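Local coordinates for protein putative leucoanthocyanidin reductase 1 (Vitis vinifera, PDB 3I6I) that probably catalyses the NADPH-dependent reduction of leucoanthocyanidins to flavan-3-ols, as a Rossmann-fold reductase of flavonoid biosynthesis, at residues 192-197 / 220-225. Residues are numbered along the deposited sequence; the frame is centred on the assembly and turned at random.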
loop_
_atom_site.group_PDB
_atom_site.type_symbol
_atom_site.label_atom_id
_atom_site.label_comp_id
_atom_site.label_asym_id
_atom_site.label_seq_id
_atom_site.Cartn_x
_atom_site.Cartn_y
_atom_site.Cartn_z
ATOM N N LYS A 192 9.190 -14.536 -8.679
ATOM C CA LYS A 192 9.645 -13.273 -8.124
ATOM C C LYS A 192 8.551 -12.312 -7.632
ATOM O O LYS A 192 7.473 -12.253 -8.204
ATOM C CB LYS A 192 10.465 -12.528 -9.186
ATOM C CG LYS A 192 11.785 -13.227 -9.561
ATOM C CD LYS A 192 12.852 -13.069 -8.537
ATOM C CE LYS A 192 14.237 -13.468 -9.054
ATOM N NZ LYS A 192 15.336 -13.120 -8.077
ATOM N N ALA A 193 8.852 -11.595 -6.555
ATOM C CA ALA A 193 8.013 -10.493 -6.062
ATOM C C ALA A 193 8.941 -9.366 -5.641
ATOM O O ALA A 193 10.141 -9.586 -5.479
ATOM C CB ALA A 193 7.158 -10.953 -4.903
ATOM N N TYR A 194 8.412 -8.149 -5.493
ATOM C CA TYR A 194 9.175 -7.023 -4.976
ATOM C C TYR A 194 8.759 -6.711 -3.557
ATOM O O TYR A 194 7.594 -6.548 -3.263
ATOM C CB TYR A 194 8.985 -5.769 -5.841
ATOM C CG TYR A 194 9.568 -5.871 -7.227
ATOM C CD1 TYR A 194 8.778 -6.220 -8.310
ATOM C CD2 TYR A 194 10.915 -5.619 -7.450
ATOM C CE1 TYR A 194 9.321 -6.320 -9.588
ATOM C CE2 TYR A 194 11.447 -5.679 -8.711
ATOM C CZ TYR A 194 10.653 -6.044 -9.770
ATOM O OH TYR A 194 11.279 -6.116 -10.980
ATOM N N PHE A 195 9.737 -6.631 -2.675
ATOM C CA PHE A 195 9.514 -6.339 -1.246
ATOM C C PHE A 195 10.078 -4.981 -0.897
ATOM O O PHE A 195 11.212 -4.634 -1.255
ATOM C CB PHE A 195 10.163 -7.423 -0.369
ATOM C CG PHE A 195 9.640 -8.790 -0.641
ATOM C CD1 PHE A 195 8.524 -9.265 0.016
ATOM C CD2 PHE A 195 10.216 -9.589 -1.632
ATOM C CE1 PHE A 195 8.020 -10.527 -0.245
ATOM C CE2 PHE A 195 9.708 -10.857 -1.910
ATOM C CZ PHE A 195 8.603 -11.335 -1.197
ATOM N N VAL A 196 9.262 -4.191 -0.225
ATOM C CA VAL A 196 9.587 -2.796 0.046
ATOM C C VAL A 196 9.368 -2.498 1.513
ATOM O O VAL A 196 8.295 -2.814 2.105
ATOM C CB VAL A 196 8.688 -1.880 -0.793
ATOM C CG1 VAL A 196 9.093 -0.403 -0.591
ATOM C CG2 VAL A 196 8.743 -2.272 -2.271
ATOM N N ALA A 197 10.367 -1.886 2.142
ATOM C CA ALA A 197 10.185 -1.422 3.502
ATOM C C ALA A 197 9.021 -0.448 3.642
ATOM O O ALA A 197 8.846 0.441 2.833
ATOM C CB ALA A 197 11.471 -0.747 4.050
ATOM N N HIS A 220 5.088 2.326 -10.161
ATOM C CA HIS A 220 5.421 0.927 -9.826
ATOM C C HIS A 220 6.703 0.906 -9.009
ATOM O O HIS A 220 7.673 1.589 -9.350
ATOM C CB HIS A 220 5.546 0.079 -11.082
ATOM C CG HIS A 220 4.322 0.135 -11.956
ATOM N ND1 HIS A 220 3.216 -0.663 -11.720
ATOM C CD2 HIS A 220 4.002 0.937 -12.996
ATOM C CE1 HIS A 220 2.278 -0.369 -12.614
ATOM N NE2 HIS A 220 2.737 0.575 -13.421
ATOM N N PHE A 221 6.721 0.126 -7.918
ATOM C CA PHE A 221 7.917 0.025 -7.111
ATOM C C PHE A 221 8.667 -1.255 -7.471
ATOM O O PHE A 221 8.285 -2.338 -7.020
ATOM C CB PHE A 221 7.631 0.038 -5.604
ATOM C CG PHE A 221 7.207 1.379 -5.025
ATOM C CD1 PHE A 221 6.203 2.143 -5.610
ATOM C CD2 PHE A 221 7.743 1.802 -3.802
ATOM C CE1 PHE A 221 5.829 3.361 -5.047
ATOM C CE2 PHE A 221 7.329 3.018 -3.198
ATOM C CZ PHE A 221 6.364 3.787 -3.845
ATOM N N ARG A 222 9.755 -1.133 -8.217
ATOM C CA ARG A 222 10.529 -2.299 -8.624
ATOM C C ARG A 222 11.999 -2.189 -8.263
ATOM O O ARG A 222 12.872 -2.236 -9.165
ATOM C CB ARG A 222 10.380 -2.544 -10.106
ATOM C CG ARG A 222 8.975 -2.795 -10.562
ATOM C CD ARG A 222 8.954 -3.349 -11.957
ATOM N NE ARG A 222 7.661 -3.933 -12.307
ATOM C CZ ARG A 222 7.369 -4.483 -13.492
ATOM N NH1 ARG A 222 8.233 -4.439 -14.498
ATOM N NH2 ARG A 222 6.183 -5.042 -13.709
ATOM N N PRO A 223 12.295 -2.074 -6.944
ATOM C CA PRO A 223 13.690 -2.056 -6.540
ATOM C C PRO A 223 14.392 -3.387 -6.877
ATOM O O PRO A 223 14.044 -4.467 -6.340
ATOM C CB PRO A 223 13.611 -1.803 -5.019
ATOM C CG PRO A 223 12.303 -2.436 -4.621
ATOM C CD PRO A 223 11.411 -2.008 -5.772
ATOM N N SER A 224 15.360 -3.324 -7.780
ATOM C CA SER A 224 15.984 -4.528 -8.308
ATOM C C SER A 224 16.641 -5.410 -7.215
ATOM O O SER A 224 16.669 -6.622 -7.337
ATOM C CB SER A 224 16.996 -4.191 -9.427
ATOM O OG SER A 224 18.085 -3.427 -8.905
ATOM N N CYS A 225 17.158 -4.809 -6.149
ATOM C CA CYS A 225 17.863 -5.594 -5.134
ATOM C C CYS A 225 16.900 -6.303 -4.181
ATOM O O CYS A 225 17.317 -7.155 -3.361
ATOM C CB CYS A 225 18.783 -4.729 -4.332
ATOM S SG CYS A 225 20.172 -4.050 -5.301
#
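Y194 lays one face of its phenol ring over the backbone and side chain of R222, and this overlap is at the heart of the contact. R222 CA stands 3.7 Å from the centroid of the Y194 ring and only 20° off its normal, a CH-pi contact displaced toward the rim. From there the arginine side chain runs on over the same face, near the rim: R222 CB is 3.5 Å from Y194 CZ, and R222 CD comes within 3.7 Å of Y194 OH. The chain is extended from CG to NE, and its guanidinium plane lies 13° from that of the phenol. At the ring edge, in plane, P223 O sits 3.5 Å from Y194 CD2, while P223 CD touches the same carbon. V196, two residues along the strand and directed to the same side, adds a second apolar patch: its CG1, anti to the backbone N (chi1 -176°), reaches F221 CD2 at 4.1 Å, and its CG2 meets P223 CG at 4.3 Å.

No hydrogen bond joins the two segments directly; several polar groups of the loop find their partners outside them. The guanidinium of R222 makes a cation-pi contact with F285 and bonds through NH2 to F285 O, the backbone N of R222 donates to E294 OE2, and N160 ND2 donates to F221 O. An alanine in place of Y194 would probably open a gap over R222 and beside P223, leaving the aliphatic part of the arginine without its cover, although F285 would still hold the guanidinium.

F195 O accepts a bond from N226 ND2 farther along the chain. The arrangement is a loop packed by side chains against the central strand of the small mixed sheet, 161-162, 193-196 and 227-228, beside the NADPH-binding residues N160 and I162 of this NmrA-like, Rossmann-type reductase.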